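Long-range contacts in 6-phosphogluconate dehydrogenase, NAD-binding (PDB 6SMT), which acts as an S-enantioselective imine reductase, drawing hydride from bound NADPH to reduce imine substrates: residues T10-V15 with A65-A70; R106-A111 with G166-R171; L194-A199 with R256-D261; E230-S235 with I285-S290. All blocks are in the same frame, centred on the assembly; numbering follows the deposited sequence.

Contact 1 of 4, residues T10-V15 with A65-A70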
loop_
_atom_site.group_PDB
_atom_site.type_symbol
_atom_site.label_atom_id
_atom_site.label_comp_id
_atom_site.label_asym_id
_atom_site.label_seq_id
_atom_site.Cartn_x
_atom_site.Cartn_y
_atom_site.Cartn_z
ATOM N N THR B 10 -3.899 -41.603 10.450
ATOM C CA THR B 10 -2.927 -40.576 9.966
ATOM C C THR B 10 -3.580 -39.895 8.777
ATOM O O THR B 10 -3.917 -40.556 7.790
ATOM C CB THR B 10 -1.601 -41.104 9.426
ATOM O OG1 THR B 10 -1.091 -41.899 10.488
ATOM C CG2 THR B 10 -0.614 -40.011 9.093
ATOM N N PRO B 11 -3.730 -38.579 8.836
ATOM C CA PRO B 11 -4.411 -37.923 7.719
ATOM C C PRO B 11 -3.726 -38.097 6.368
ATOM O O PRO B 11 -2.506 -38.008 6.253
ATOM C CB PRO B 11 -4.345 -36.448 8.092
ATOM C CG PRO B 11 -4.202 -36.408 9.612
ATOM C CD PRO B 11 -3.406 -37.640 9.926
ATOM N N THR B 12 -4.560 -38.180 5.330
ATOM C CA THR B 12 -4.087 -38.275 3.943
ATOM C C THR B 12 -4.499 -37.013 3.237
ATOM O O THR B 12 -5.662 -36.594 3.360
ATOM C CB THR B 12 -4.609 -39.492 3.221
ATOM O OG1 THR B 12 -6.039 -39.599 3.305
ATOM C CG2 THR B 12 -3.955 -40.712 3.835
ATOM N N VAL B 13 -3.511 -36.368 2.611
ATOM C CA VAL B 13 -3.705 -35.120 1.819
ATOM C C VAL B 13 -3.027 -35.271 0.474
ATOM O O VAL B 13 -1.902 -35.743 0.377
ATOM C CB VAL B 13 -3.208 -33.883 2.572
ATOM C CG1 VAL B 13 -3.677 -32.635 1.842
ATOM C CG2 VAL B 13 -3.672 -33.877 4.032
ATOM N N THR B 14 -3.695 -34.819 -0.567
ATOM C CA THR B 14 -3.117 -34.699 -1.898
ATOM C C THR B 14 -2.962 -33.220 -2.235
ATOM O O THR B 14 -3.873 -32.429 -1.941
ATOM C CB THR B 14 -3.949 -35.351 -2.986
ATOM O OG1 THR B 14 -3.861 -36.765 -2.729
ATOM C CG2 THR B 14 -3.457 -35.097 -4.384
ATOM N N VAL B 15 -1.822 -32.828 -2.768
ATOM C CA VAL B 15 -1.625 -31.482 -3.358
ATOM C C VAL B 15 -1.492 -31.650 -4.850
ATOM O O VAL B 15 -0.613 -32.344 -5.318
ATOM C CB VAL B 15 -0.429 -30.745 -2.756
ATOM C CG1 VAL B 15 -0.340 -29.358 -3.341
ATOM C CG2 VAL B 15 -0.532 -30.655 -1.248
ATOM N N ALA B 65 -7.585 -39.974 -5.697
ATOM C CA ALA B 65 -8.039 -41.235 -5.067
ATOM C C ALA B 65 -7.161 -41.683 -3.930
ATOM O O ALA B 65 -7.632 -42.512 -3.106
ATOM C CB ALA B 65 -8.102 -42.320 -6.141
ATOM N N ALA B 66 -5.936 -41.168 -3.788
ATOM C CA ALA B 66 -4.998 -41.570 -2.738
ATOM C C ALA B 66 -5.383 -41.023 -1.364
ATOM O O ALA B 66 -4.884 -41.523 -0.346
ATOM C CB ALA B 66 -3.636 -41.158 -3.107
ATOM N N SER B 67 -6.199 -39.959 -1.296
ATOM C CA SER B 67 -6.389 -39.200 -0.069
ATOM C C SER B 67 -7.836 -38.823 0.250
ATOM O O SER B 67 -8.662 -38.715 -0.642
ATOM C CB SER B 67 -5.554 -37.910 -0.119
ATOM O OG SER B 67 -4.182 -38.150 -0.470
ATOM N N ASP B 68 -8.068 -38.489 1.482
ATOM C CA ASP B 68 -9.409 -38.019 1.910
ATOM C C ASP B 68 -9.619 -36.558 1.517
ATOM O O ASP B 68 -10.777 -36.181 1.296
ATOM C CB ASP B 68 -9.571 -38.156 3.407
ATOM C CG ASP B 68 -9.566 -39.607 3.883
ATOM O OD1 ASP B 68 -9.936 -40.465 3.081
ATOM O OD2 ASP B 68 -9.271 -39.784 5.044
ATOM N N LEU B 69 -8.550 -35.813 1.289
ATOM C CA LEU B 69 -8.567 -34.339 1.090
ATOM C C LEU B 69 -7.622 -34.009 -0.008
ATOM O O LEU B 69 -6.466 -34.436 0.066
ATOM C CB LEU B 69 -8.147 -33.674 2.398
ATOM C CG LEU B 69 -8.057 -32.163 2.386
ATOM C CD1 LEU B 69 -9.439 -31.558 2.170
ATOM C CD2 LEU B 69 -7.499 -31.625 3.686
ATOM N N ALA B 70 -8.053 -33.242 -0.994
ATOM C CA ALA B 70 -7.256 -32.807 -2.130
ATOM C C ALA B 70 -7.218 -31.264 -2.190
ATOM O O ALA B 70 -8.295 -30.678 -2.129
ATOM C CB ALA B 70 -7.721 -33.325 -3.447
HETATM O O HOH W 1 -7.373 -38.336 6.335
HETATM O O HOH W 2 -1.902 -39.194 0.531
#
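In the parallel sheet of this Rossmann domain, strand 12-16 runs beside strand 69-72, and residues 65-70 carry the second strand in from the end of helix 60-65. Two threonines and a serine set how that entry is made. T12 points at the incoming chain with OG1 between its own N and carbonyl carbon (chi1 52°), which puts the hydroxyl in front of a backbone amide: D68 N donates to T12 OG1 over 2.9 Å. T14 holds OG1 beside its own N instead, anti to the carbonyl carbon (chi1 -68°), and meets S67 tip to tip, T14 OG1 lying 2.7 Å from S67 OG. S67 therefore lies across the strand edge, its CB 3.8 Å from T12 CB and its hydroxyl reaching on to T14. The same T14 OG1 is also hydrogen-bonded to the carbonyl of A63, so the hydroxyl is tied to helix 60-65 as well. Past the serine regular pairing takes over: T14 N donates almost straight (165°) to L69 O, 2.9 Å away in the carbonyl plane. V13 and L69 share the sheet face packed by V155 of helix 146-156, while T14 and A70 share the other. Strand 12-16 leads directly to the NADPH-binding residues L18 and G19. At its start, one water accepts from T12 N at 3.0 Å and donates to D68 OD2 at 2.7 Å.

Contact 2 of 4, residues R106-A111 with G166-R171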
loop_
_atom_site.group_PDB
_atom_site.type_symbol
_atom_site.label_atom_id
_atom_site.label_comp_id
_atom_site.label_asym_id
_atom_site.label_seq_id
_atom_site.Cartn_x
_atom_site.Cartn_y
_atom_site.Cartn_z
ATOM N N ARG B 106 -16.265 -18.230 -10.382
ATOM C CA ARG B 106 -15.468 -19.411 -10.721
ATOM C C ARG B 106 -15.422 -20.357 -9.509
ATOM O O ARG B 106 -15.389 -21.553 -9.684
ATOM C CB ARG B 106 -14.097 -19.053 -11.242
ATOM C CG ARG B 106 -14.170 -18.361 -12.599
ATOM C CD ARG B 106 -14.944 -19.072 -13.693
ATOM N NE ARG B 106 -14.307 -20.323 -13.983
ATOM C CZ ARG B 106 -13.445 -20.569 -14.959
ATOM N NH1 ARG B 106 -13.149 -19.591 -15.773
ATOM N NH2 ARG B 106 -12.809 -21.731 -15.065
ATOM N N ALA B 107 -15.350 -19.860 -8.299
ATOM C CA ALA B 107 -15.357 -20.739 -7.121
ATOM C C ALA B 107 -16.680 -21.502 -7.039
ATOM O O ALA B 107 -16.676 -22.696 -6.764
ATOM C CB ALA B 107 -15.129 -19.909 -5.922
ATOM N N ARG B 108 -17.788 -20.822 -7.306
ATOM C CA ARG B 108 -19.134 -21.484 -7.288
ATOM C C ARG B 108 -19.233 -22.501 -8.417
ATOM O O ARG B 108 -19.787 -23.565 -8.209
ATOM C CB ARG B 108 -20.202 -20.399 -7.400
ATOM C CG ARG B 108 -20.311 -19.429 -6.229
ATOM C CD ARG B 108 -21.292 -18.249 -6.496
ATOM N NE ARG B 108 -21.200 -17.258 -5.456
ATOM C CZ ARG B 108 -20.822 -16.064 -5.600
ATOM N NH1 ARG B 108 -20.701 -15.513 -6.822
ATOM N NH2 ARG B 108 -20.732 -15.332 -4.507
ATOM N N ARG B 109 -18.671 -22.218 -9.564
ATOM C CA ARG B 109 -18.702 -23.158 -10.694
ATOM C C ARG B 109 -17.941 -24.392 -10.321
ATOM O O ARG B 109 -18.401 -25.530 -10.590
ATOM C CB ARG B 109 -18.094 -22.501 -11.924
ATOM C CG ARG B 109 -18.258 -23.330 -13.193
ATOM C CD ARG B 109 -17.390 -22.896 -14.334
ATOM N NE ARG B 109 -17.648 -21.568 -14.784
ATOM C CZ ARG B 109 -17.070 -21.069 -15.864
ATOM N NH1 ARG B 109 -16.222 -21.803 -16.578
ATOM N NH2 ARG B 109 -17.319 -19.829 -16.234
ATOM N N THR B 110 -16.747 -24.226 -9.783
ATOM C CA THR B 110 -15.942 -25.387 -9.401
ATOM C C THR B 110 -16.655 -26.195 -8.295
ATOM O O THR B 110 -16.612 -27.427 -8.324
ATOM C CB THR B 110 -14.527 -24.913 -8.959
ATOM O OG1 THR B 110 -13.893 -24.275 -10.082
ATOM C CG2 THR B 110 -13.690 -26.064 -8.487
ATOM N N ALA B 111 -17.319 -25.552 -7.336
ATOM C CA ALA B 111 -18.080 -26.255 -6.302
ATOM C C ALA B 111 -19.100 -27.195 -6.942
ATOM O O ALA B 111 -19.198 -28.340 -6.540
ATOM C CB ALA B 111 -18.738 -25.254 -5.409
ATOM N N GLY B 166 -17.974 -17.968 5.496
ATOM C CA GLY B 166 -19.388 -18.184 5.232
ATOM C C GLY B 166 -19.699 -19.332 4.316
ATOM O O GLY B 166 -18.804 -19.999 3.765
ATOM N N GLU B 167 -20.988 -19.610 4.178
ATOM C CA GLU B 167 -21.456 -20.786 3.514
ATOM C C GLU B 167 -21.415 -20.618 1.991
ATOM O O GLU B 167 -21.281 -21.636 1.270
ATOM C CB GLU B 167 -22.933 -21.063 3.892
ATOM C CG GLU B 167 -23.115 -21.542 5.329
ATOM C CD GLU B 167 -22.829 -23.031 5.458
ATOM O OE1 GLU B 167 -23.155 -23.765 4.497
ATOM O OE2 GLU B 167 -22.366 -23.466 6.525
ATOM N N ASP B 168 -21.528 -19.402 1.500
ATOM C CA ASP B 168 -21.502 -19.224 0.031
ATOM C C ASP B 168 -20.114 -19.571 -0.508
ATOM O O ASP B 168 -19.136 -18.922 -0.097
ATOM C CB ASP B 168 -21.861 -17.785 -0.310
ATOM C CG ASP B 168 -21.541 -17.267 -1.701
ATOM O OD1 ASP B 168 -21.312 -18.015 -2.623
ATOM O OD2 ASP B 168 -21.411 -15.980 -1.859
ATOM N N HIS B 169 -20.013 -20.520 -1.421
ATOM C CA HIS B 169 -18.730 -21.021 -1.902
ATOM C C HIS B 169 -17.931 -19.905 -2.584
ATOM O O HIS B 169 -16.741 -20.126 -2.718
ATOM C CB HIS B 169 -18.901 -22.166 -2.875
ATOM C CG HIS B 169 -19.168 -23.496 -2.259
ATOM N ND1 HIS B 169 -20.392 -24.127 -2.346
ATOM C CD2 HIS B 169 -18.304 -24.341 -1.659
ATOM C CE1 HIS B 169 -20.224 -25.332 -1.760
ATOM N NE2 HIS B 169 -18.987 -25.462 -1.327
ATOM N N GLY B 170 -18.545 -18.781 -2.977
ATOM C CA GLY B 170 -17.828 -17.677 -3.573
ATOM C C GLY B 170 -17.244 -16.705 -2.597
ATOM O O GLY B 170 -16.632 -15.750 -3.051
ATOM N N ARG B 171 -17.525 -16.825 -1.312
ATOM C CA ARG B 171 -17.246 -15.672 -0.429
ATOM C C ARG B 171 -15.764 -15.537 -0.115
ATOM O O ARG B 171 -15.348 -14.370 0.078
ATOM C CB ARG B 171 -18.136 -15.740 0.798
ATOM C CG ARG B 171 -18.261 -14.416 1.548
ATOM C CD ARG B 171 -19.372 -14.397 2.600
ATOM N NE ARG B 171 -19.681 -13.031 2.907
ATOM C CZ ARG B 171 -19.299 -12.392 3.994
ATOM N NH1 ARG B 171 -18.614 -12.981 4.955
ATOM N NH2 ARG B 171 -19.596 -11.101 4.106
#
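G166 opens the connection from strand 161-164 to helix 171-199 with backbone angles suited to glycine, its backbone bonded to G144. At D168 the chain reaches helix 104-116 and takes hold of R108. The arginine, extended from CG to NE, grips the carboxylate side-on in a salt bridge: R108 NE donates to D168 OD1 at 2.9 Å, and R108 NH2 to D168 OD2 at 2.8 Å. Both bonds use syn lone pairs, and the two planes lie only 17° apart, nearly coplanar. H169 comes next, its ring set flat against the helix; A111 CB stands over the face, 3.7 Å from the H169 ring centroid and 13° off its normal, a CH-pi contact. The ring's NE2 bonds to the carbonyl of Y121, which fixes its rotation. G170 follows, and with no side chain its CA lies over one face of the R108 guanidinium, off its centre. Its amide turns back within a type I turn from D168 to R171, G170 N donating to D168 OD1 over 2.9 Å from above the carboxylate plane, a capping bond at the start of the helix. R171 NH1 forms a salt bridge with E206 of the second subunit. D168 OD1 thus accepts from an arginine and a backbone amide; with R108, itself also paired to D105, this would probably favour the ionised carboxylate where the nucleotide-binding domain meets the long interdomain helix.

Contact 3 of 4, residues L194-A199 with R256-D261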
loop_
_atom_site.group_PDB
_atom_site.type_symbol
_atom_site.label_atom_id
_atom_site.label_comp_id
_atom_site.label_asym_id
_atom_site.label_seq_id
_atom_site.Cartn_x
_atom_site.Cartn_y
_atom_site.Cartn_z
ATOM N N LEU B 194 10.277 3.099 -6.241
ATOM C CA LEU B 194 11.705 2.766 -6.375
ATOM C C LEU B 194 12.261 3.379 -7.656
ATOM O O LEU B 194 13.414 3.850 -7.617
ATOM C CB LEU B 194 11.935 1.256 -6.387
ATOM C CG LEU B 194 11.703 0.506 -5.109
ATOM C CD1 LEU B 194 12.148 -0.929 -5.251
ATOM C CD2 LEU B 194 12.374 1.154 -3.911
ATOM N N MET B 195 11.525 3.332 -8.775
ATOM C CA MET B 195 12.085 3.815 -10.052
ATOM C C MET B 195 12.245 5.327 -9.969
ATOM O O MET B 195 13.266 5.880 -10.490
ATOM C CB MET B 195 11.156 3.431 -11.201
ATOM C CG MET B 195 11.071 2.015 -11.402
ATOM S SD MET B 195 12.565 1.332 -12.086
ATOM C CE MET B 195 12.126 1.808 -13.765
ATOM N N VAL B 196 11.300 6.055 -9.392
ATOM C CA VAL B 196 11.391 7.535 -9.329
ATOM C C VAL B 196 12.495 7.882 -8.334
ATOM O O VAL B 196 13.295 8.809 -8.628
ATOM C CB VAL B 196 10.073 8.164 -8.936
ATOM C CG1 VAL B 196 10.261 9.666 -8.759
ATOM C CG2 VAL B 196 9.023 7.873 -9.996
ATOM N N ALA B 197 12.640 7.196 -7.236
ATOM C CA ALA B 197 13.720 7.437 -6.249
ATOM C C ALA B 197 15.052 7.204 -6.963
ATOM O O ALA B 197 15.986 8.079 -6.759
ATOM C CB ALA B 197 13.523 6.558 -5.050
ATOM N N ARG B 198 15.199 6.145 -7.731
ATOM C CA ARG B 198 16.512 5.831 -8.348
ATOM C C ARG B 198 16.899 6.937 -9.305
ATOM O O ARG B 198 18.121 7.349 -9.313
ATOM C CB ARG B 198 16.491 4.470 -9.038
ATOM C CG ARG B 198 17.755 4.126 -9.775
ATOM C CD ARG B 198 17.666 2.641 -10.081
ATOM N NE ARG B 198 18.457 1.867 -9.168
ATOM C CZ ARG B 198 18.668 0.558 -9.323
ATOM N NH1 ARG B 198 18.044 -0.093 -10.286
ATOM N NH2 ARG B 198 19.585 -0.020 -8.609
ATOM N N ALA B 199 15.932 7.449 -10.038
ATOM C CA ALA B 199 16.210 8.529 -10.984
ATOM C C ALA B 199 16.684 9.772 -10.229
ATOM O O ALA B 199 17.374 10.654 -10.850
ATOM C CB ALA B 199 15.013 8.829 -11.829
ATOM N N ARG B 256 7.158 11.947 -14.408
ATOM C CA ARG B 256 7.403 12.396 -15.831
ATOM C C ARG B 256 8.884 12.714 -15.962
ATOM O O ARG B 256 9.568 12.136 -16.870
ATOM C CB ARG B 256 6.572 13.636 -16.198
ATOM C CG ARG B 256 5.111 13.302 -16.524
ATOM C CD ARG B 256 4.276 14.140 -17.521
ATOM N NE ARG B 256 2.960 14.526 -16.970
ATOM C CZ ARG B 256 2.106 15.400 -17.543
ATOM N NH1 ARG B 256 2.381 15.956 -18.728
ATOM N NH2 ARG B 256 0.972 15.710 -16.935
ATOM N N GLU B 257 9.359 13.521 -15.044
ATOM C CA GLU B 257 10.736 14.039 -15.076
ATOM C C GLU B 257 11.724 12.889 -14.956
ATOM O O GLU B 257 12.812 12.965 -15.585
ATOM C CB GLU B 257 10.931 15.085 -14.016
ATOM C CG GLU B 257 12.398 15.416 -13.890
ATOM C CD GLU B 257 12.677 16.744 -13.240
ATOM O OE1 GLU B 257 11.746 17.613 -13.278
ATOM O OE2 GLU B 257 13.852 16.940 -12.805
ATOM N N ALA B 258 11.387 11.833 -14.218
ATOM C CA ALA B 258 12.236 10.647 -14.037
ATOM C C ALA B 258 12.154 9.662 -15.208
ATOM O O ALA B 258 12.839 8.646 -15.218
ATOM C CB ALA B 258 11.872 9.970 -12.719
ATOM N N GLY B 259 11.304 9.893 -16.191
ATOM C CA GLY B 259 11.145 9.001 -17.332
ATOM C C GLY B 259 10.315 7.783 -16.936
ATOM O O GLY B 259 10.473 6.710 -17.560
ATOM N N VAL B 260 9.376 7.973 -15.999
ATOM C CA VAL B 260 8.543 6.834 -15.544
ATOM C C VAL B 260 7.051 7.121 -15.786
ATOM O O VAL B 260 6.601 8.248 -15.506
ATOM C CB VAL B 260 8.782 6.599 -14.042
ATOM C CG1 VAL B 260 8.083 5.375 -13.553
ATOM C CG2 VAL B 260 10.285 6.504 -13.711
ATOM N N ASP B 261 6.358 6.157 -16.353
ATOM C CA ASP B 261 4.919 6.277 -16.586
ATOM C C ASP B 261 4.193 6.530 -15.245
ATOM O O ASP B 261 4.608 5.927 -14.262
ATOM C CB ASP B 261 4.396 5.011 -17.218
ATOM C CG ASP B 261 2.938 5.078 -17.582
ATOM O OD1 ASP B 261 2.643 5.808 -18.570
ATOM O OD2 ASP B 261 2.103 4.547 -16.873
#
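Flat groups play no part in the meeting of 194-199 with 256-261: the guanidinium of R198 turns to E203 and that of R256 does not reach across, so neither takes part between the two segments. The work is done by aliphatic branches. V260 puts CG2 beside its own N, anti to the carbonyl carbon, and presents this methyl to the helix, where it stands 4.1 Å from M195 CB and meets V196 CG2 at 4.2 Å. The two valines cross obliquely. M195 touches with its CB; beyond it the chain bends at chi2 and chi3, and on the second subunit it packs against T293. One turn further along the helix, A258 comes in methyl first. Its CB is only 3.5 Å from A199 CB, tighter than usual for two carbons, and the same A258 CB lies 4.3 Å from V196 CG1, so V196 meets A258 with one branch and V260 with the other. What puts A258 and V260 on the same side is the turn between them: G259 takes a positive phi of 77°, and G259 N donates back to R256 O at 2.9 Å. The neighbouring D261 bonds through OD2 to G263 N and to Y271 OH of the second subunit, while V260 also packs on M292 of that subunit. A Schellman motif ending helix 241-257 is thus set apolar side to apolar side against the last turns of interdomain helix 171-199, within the intertwined, all-helical dimer domain known from imine reductases.

Contact 4 of 4, residues E230-S235 with I285-S290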
loop_
_atom_site.group_PDB
_atom_site.type_symbol
_atom_site.label_atom_id
_atom_site.label_comp_id
_atom_site.label_asym_id
_atom_site.label_seq_id
_atom_site.Cartn_x
_atom_site.Cartn_y
_atom_site.Cartn_z
ATOM N N GLU B 230 -18.007 3.854 6.612
ATOM C CA GLU B 230 -19.210 3.233 7.223
ATOM C C GLU B 230 -20.167 4.232 7.820
ATOM O O GLU B 230 -21.376 4.016 7.691
ATOM C CB GLU B 230 -18.777 2.320 8.349
ATOM C CG GLU B 230 -18.636 0.963 7.780
ATOM C CD GLU B 230 -18.353 -0.187 8.747
ATOM O OE1 GLU B 230 -18.115 0.064 9.984
ATOM O OE2 GLU B 230 -18.402 -1.296 8.278
ATOM N N ASP B 231 -19.656 5.289 8.431
ATOM C CA ASP B 231 -20.390 6.350 9.135
ATOM C C ASP B 231 -20.889 7.369 8.113
ATOM O O ASP B 231 -21.722 8.195 8.486
ATOM C CB ASP B 231 -19.540 7.035 10.220
ATOM C CG ASP B 231 -19.175 6.169 11.410
ATOM O OD1 ASP B 231 -19.883 5.191 11.576
ATOM O OD2 ASP B 231 -18.260 6.546 12.192
ATOM N N ASP B 232 -20.401 7.345 6.878
ATOM C CA ASP B 232 -20.642 8.436 5.922
ATOM C C ASP B 232 -20.232 9.750 6.565
ATOM O O ASP B 232 -21.011 10.690 6.563
ATOM C CB ASP B 232 -22.118 8.532 5.490
ATOM C CG ASP B 232 -22.340 9.364 4.228
ATOM O OD1 ASP B 232 -21.371 9.577 3.479
ATOM O OD2 ASP B 232 -23.499 9.833 4.023
ATOM N N ARG B 233 -19.025 9.824 7.134
ATOM C CA ARG B 233 -18.567 10.954 7.944
ATOM C C ARG B 233 -17.227 11.400 7.330
ATOM O O ARG B 233 -16.214 10.770 7.655
ATOM C CB ARG B 233 -18.390 10.591 9.421
ATOM C CG ARG B 233 -18.000 11.795 10.245
ATOM C CD ARG B 233 -17.640 11.440 11.644
ATOM N NE ARG B 233 -16.343 10.814 11.766
ATOM C CZ ARG B 233 -15.200 11.462 11.898
ATOM N NH1 ARG B 233 -15.121 12.815 11.980
ATOM N NH2 ARG B 233 -14.140 10.718 12.072
ATOM N N HIS B 234 -17.251 12.431 6.493
ATOM C CA HIS B 234 -16.061 12.906 5.756
ATOM C C HIS B 234 -15.653 14.299 6.206
ATOM O O HIS B 234 -14.765 14.869 5.580
ATOM C CB HIS B 234 -16.321 12.780 4.268
ATOM C CG HIS B 234 -16.721 11.386 3.884
ATOM N ND1 HIS B 234 -15.844 10.375 3.833
ATOM C CD2 HIS B 234 -17.939 10.863 3.633
ATOM C CE1 HIS B 234 -16.461 9.269 3.462
ATOM N NE2 HIS B 234 -17.758 9.523 3.343
ATOM N N SER B 235 -16.267 14.839 7.240
ATOM C CA SER B 235 -15.953 16.180 7.740
ATOM C C SER B 235 -14.860 16.191 8.813
ATOM O O SER B 235 -14.311 15.147 9.155
ATOM C CB SER B 235 -17.266 16.769 8.308
ATOM O OG SER B 235 -17.871 15.791 9.157
ATOM N N ILE B 285 -9.851 12.548 3.002
ATOM C CA ILE B 285 -9.535 11.716 1.844
ATOM C C ILE B 285 -10.366 10.458 1.794
ATOM O O ILE B 285 -10.444 9.823 0.726
ATOM C CB ILE B 285 -7.965 11.556 1.777
ATOM C CG1 ILE B 285 -7.370 11.083 3.072
ATOM C CG2 ILE B 285 -7.263 12.875 1.373
ATOM C CD1 ILE B 285 -7.684 9.666 3.321
ATOM N N SER B 286 -11.116 10.071 2.831
ATOM C CA SER B 286 -12.127 9.008 2.836
ATOM C C SER B 286 -13.230 9.217 1.795
ATOM O O SER B 286 -13.830 8.297 1.308
ATOM C CB SER B 286 -12.711 8.880 4.218
ATOM O OG SER B 286 -13.206 10.153 4.649
ATOM N N ARG B 287 -13.468 10.436 1.359
ATOM C CA ARG B 287 -14.507 10.725 0.364
ATOM C C ARG B 287 -14.069 10.321 -1.025
ATOM O O ARG B 287 -14.928 10.154 -1.885
ATOM C CB ARG B 287 -14.722 12.236 0.367
ATOM C CG ARG B 287 -15.761 12.764 -0.592
ATOM C CD ARG B 287 -17.140 12.413 -0.235
ATOM N NE ARG B 287 -17.680 13.309 0.752
ATOM C CZ ARG B 287 -18.961 13.356 1.158
ATOM N NH1 ARG B 287 -19.831 12.433 0.749
ATOM N NH2 ARG B 287 -19.308 14.291 2.035
ATOM N N ILE B 288 -12.779 10.236 -1.328
ATOM C CA ILE B 288 -12.287 10.153 -2.745
ATOM C C ILE B 288 -12.904 8.945 -3.441
ATOM O O ILE B 288 -13.247 9.031 -4.650
ATOM C CB ILE B 288 -10.756 10.163 -2.786
ATOM C CG1 ILE B 288 -10.193 11.526 -2.359
ATOM C CG2 ILE B 288 -10.230 9.808 -4.201
ATOM C CD1 ILE B 288 -8.700 11.451 -1.967
ATOM N N ALA B 289 -12.876 7.790 -2.806
ATOM C CA ALA B 289 -13.241 6.536 -3.473
ATOM C C ALA B 289 -14.696 6.584 -3.963
ATOM O O ALA B 289 -15.012 5.836 -4.931
ATOM C CB ALA B 289 -13.000 5.400 -2.536
ATOM N N SER B 290 -15.573 7.397 -3.382
ATOM C CA SER B 290 -16.926 7.507 -3.960
ATOM C C SER B 290 -16.856 7.762 -5.463
ATOM O O SER B 290 -17.724 7.204 -6.182
ATOM C CB SER B 290 -17.687 8.609 -3.294
ATOM O OG SER B 290 -17.852 8.262 -1.922
HETATM O O HOH W 3 -21.368 12.783 4.157
HETATM O O HOH W 4 -22.464 12.195 1.878
#
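H234 ND1 is held across the contact by one bond, to S286 OG at 2.8 Å and close to straight (164°); either atom could be the donor. S286 reaches it because its OG sits in the crowded position between its own N and carbonyl carbon (chi1 54°), which brings the hydroxyl to the edge of the ring near its plane. The backbone and CD of R287 lie over one ring face, CD toward the rim. Its CG is anti to the backbone N, and bends at chi2 and chi3 fold the chain back, so that H234 CD2 stands over the centre of the guanidinium, 3.7 Å from R287 CZ, the planes tilted 34°. A salt bridge from R287 NE to D283 holds the guanidinium in this pose. The arginine would tend to disfavour a charged histidine and D232 OD1, at the ring edge, to favour one, so protonation stays open. Water reaches the other end: a molecule in the guanidinium plane accepts from R287 NH1 at 2.9 Å and lies 3.3 Å from D232 OD1, to which it may donate. D232 OD1 itself lies 4.2 Å from R287 NH1, well out of that plane, a charge attraction without a direct bond. D232 has positive phi, and just past it the chain swings H234 toward the 3-10 segment 285-290. There I285 touches both the bound 2-ethylhexan-1-ol and W184 of the second subunit, at the dimer interface. The Schellman motif that ends helix 204-231 is in this way joined to the wall of the ligand pocket.

Overall arrangement
From the N terminus, contact 1 closes a loop of about 50 residues that takes in the first helices and strands of the nucleotide-binding domain and sets two neighbouring strands side by side. Contact 2 follows in series, its nearest atoms about 10 Å from those of contact 1; closing a loop of about 55 residues, it ties helix 104-116 to the connection into helix 171-199, joining the Rossmann part to the helical part. Contacts 3 and 4 come last and cross, their segments alternating along the chain. Contact 3, over about 57 residues, joins the ends of helices 171-199 and 241-257; contact 4, over about 50, joins the end of helix 204-231 to 285-290. Both adjoin the second subunit.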